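Local coordinates for protein Dot/Icm T4SS effector (PDB 6VVE) that acts as a Legionella pneumophila effector kinase that is activated by host inositol hexakisphosphate and binds ADP in its nucleotide pocket, at residues G228-L233 / S267-P272. Sequence-based numbering, arbitrary orientation.
Sequences GKDQWL and SLSDNP
Asp230, at the break between helices 219-229 and 231-239 of this kinase's helical C-terminal part, turns its carboxylate onto the type I beta turn Leu268-Asn271, which leads into helix 272-280. With CG anti to its carbonyl carbon (chi1 -65°), the buried group meets two successive backbone N-H groups: Leu268 N reaches OD2 on its syn lone pair at 2.8 Å, and Ser269 N lies 3.0 Å from OD1, also on the syn side but 27° out of the carboxylate plane. Tyr260 OH of helix 253-262 gives OD2 a second bond, so both oxygens are held and the carboxylate's rotation is fixed. Next to the carboxylate, Leu233 and Leu268 cross at about a right angle, Leu233 CD2 meeting Leu268 CD1 at 3.6 Å, both side chains also touching Ile256 and Leu275. The Lys229 chain bends at chi3, bringing CE to 3.5 Å from Asp270 OD1; its NZ bonds Asn173 O of helix 159-174. Ser267 OG donates to Asp270 OD2 from above that carboxylate's plane. Trp232, whose ring has Leu233 CB over one face, points its indole edge at the turn: NE1 donates to Ser269 OG at 2.7 Å, with the oxygen only 6° out of the ring plane.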
# COMPACT_ATOMS: atom_id res chain seq x y z
N GLY A 228 3.23 -12.13 -2.67
CA GLY A 228 2.80 -10.94 -1.95
C GLY A 228 3.44 -10.81 -0.58
O GLY A 228 3.84 -9.72 -0.19
N LYS A 229 3.55 -11.92 0.16
CA LYS A 229 4.14 -11.87 1.49
C LYS A 229 5.62 -11.50 1.44
O LYS A 229 6.14 -10.95 2.42
CB LYS A 229 3.95 -13.21 2.20
CG LYS A 229 2.51 -13.44 2.69
CD LYS A 229 2.44 -14.54 3.74
CE LYS A 229 3.00 -14.08 5.09
NZ LYS A 229 2.21 -12.97 5.69
N ASP A 230 6.30 -11.80 0.34
CA ASP A 230 7.71 -11.46 0.16
C ASP A 230 7.89 -10.24 -0.74
O ASP A 230 9.01 -9.94 -1.15
CB ASP A 230 8.49 -12.65 -0.42
CG ASP A 230 8.52 -13.84 0.55
OD1 ASP A 230 8.24 -13.63 1.75
OD2 ASP A 230 8.83 -14.97 0.10
N GLN A 231 6.80 -9.55 -1.06
CA GLN A 231 6.86 -8.39 -1.94
C GLN A 231 7.94 -7.41 -1.49
O GLN A 231 8.77 -6.97 -2.30
CB GLN A 231 5.48 -7.71 -1.95
CG GLN A 231 5.26 -6.68 -3.01
CD GLN A 231 3.82 -6.20 -3.02
OE1 GLN A 231 3.35 -5.59 -2.05
NE2 GLN A 231 3.10 -6.51 -4.08
N TRP A 232 7.92 -7.06 -0.21
CA TRP A 232 8.87 -6.09 0.33
C TRP A 232 10.31 -6.47 -0.01
O TRP A 232 11.15 -5.60 -0.27
CB TRP A 232 8.71 -6.00 1.85
CG TRP A 232 9.03 -7.29 2.53
CD1 TRP A 232 8.18 -8.34 2.73
CD2 TRP A 232 10.29 -7.68 3.08
NE1 TRP A 232 8.84 -9.37 3.37
CE2 TRP A 232 10.13 -8.98 3.60
CE3 TRP A 232 11.54 -7.07 3.17
CZ2 TRP A 232 11.18 -9.67 4.22
CZ3 TRP A 232 12.58 -7.75 3.80
CH2 TRP A 232 12.39 -9.03 4.30
N LEU A 233 10.61 -7.77 -0.01
CA LEU A 233 11.98 -8.22 -0.27
C LEU A 233 12.36 -7.99 -1.72
O LEU A 233 13.51 -7.62 -2.01
CB LEU A 233 12.11 -9.69 0.10
CG LEU A 233 13.49 -10.33 -0.02
CD1 LEU A 233 14.45 -9.74 1.00
CD2 LEU A 233 13.39 -11.85 0.14
N SER A 267 6.51 -18.77 2.29
CA SER A 267 7.18 -17.52 1.98
C SER A 267 8.44 -17.39 2.83
O SER A 267 8.53 -17.96 3.92
CB SER A 267 6.26 -16.33 2.23
OG SER A 267 5.87 -16.25 3.60
N LEU A 268 9.41 -16.64 2.31
CA LEU A 268 10.64 -16.41 3.05
C LEU A 268 10.37 -15.65 4.34
O LEU A 268 11.05 -15.89 5.35
CB LEU A 268 11.64 -15.65 2.19
CG LEU A 268 12.07 -16.35 0.91
CD1 LEU A 268 12.86 -15.40 0.02
CD2 LEU A 268 12.90 -17.58 1.22
N SER A 269 9.38 -14.75 4.33
CA SER A 269 9.11 -13.93 5.51
C SER A 269 8.61 -14.77 6.68
O SER A 269 8.86 -14.43 7.84
CB SER A 269 8.10 -12.84 5.17
OG SER A 269 8.61 -11.99 4.15
N ASP A 270 7.91 -15.87 6.40
CA ASP A 270 7.47 -16.79 7.45
C ASP A 270 8.60 -17.64 8.00
O ASP A 270 8.36 -18.46 8.90
CB ASP A 270 6.36 -17.70 6.92
CG ASP A 270 5.07 -16.95 6.64
OD1 ASP A 270 4.74 -16.02 7.40
OD2 ASP A 270 4.38 -17.31 5.66
N ASN A 271 9.82 -17.48 7.49
CA ASN A 271 10.97 -18.28 7.92
C ASN A 271 12.16 -17.36 8.10
O ASN A 271 13.05 -17.27 7.24
CB ASN A 271 11.29 -19.39 6.90
CG ASN A 271 10.15 -20.37 6.74
OD1 ASN A 271 10.14 -21.44 7.35
ND2 ASN A 271 9.16 -20.01 5.91
N PRO A 272 12.22 -16.63 9.22
CA PRO A 272 13.36 -15.73 9.44
C PRO A 272 14.71 -16.43 9.34
O PRO A 272 15.70 -15.80 8.94
CB PRO A 272 13.11 -15.19 10.86
CG PRO A 272 11.63 -15.30 11.05
CD PRO A 272 11.21 -16.55 10.29
O HOH W 1 3.54 -13.98 8.09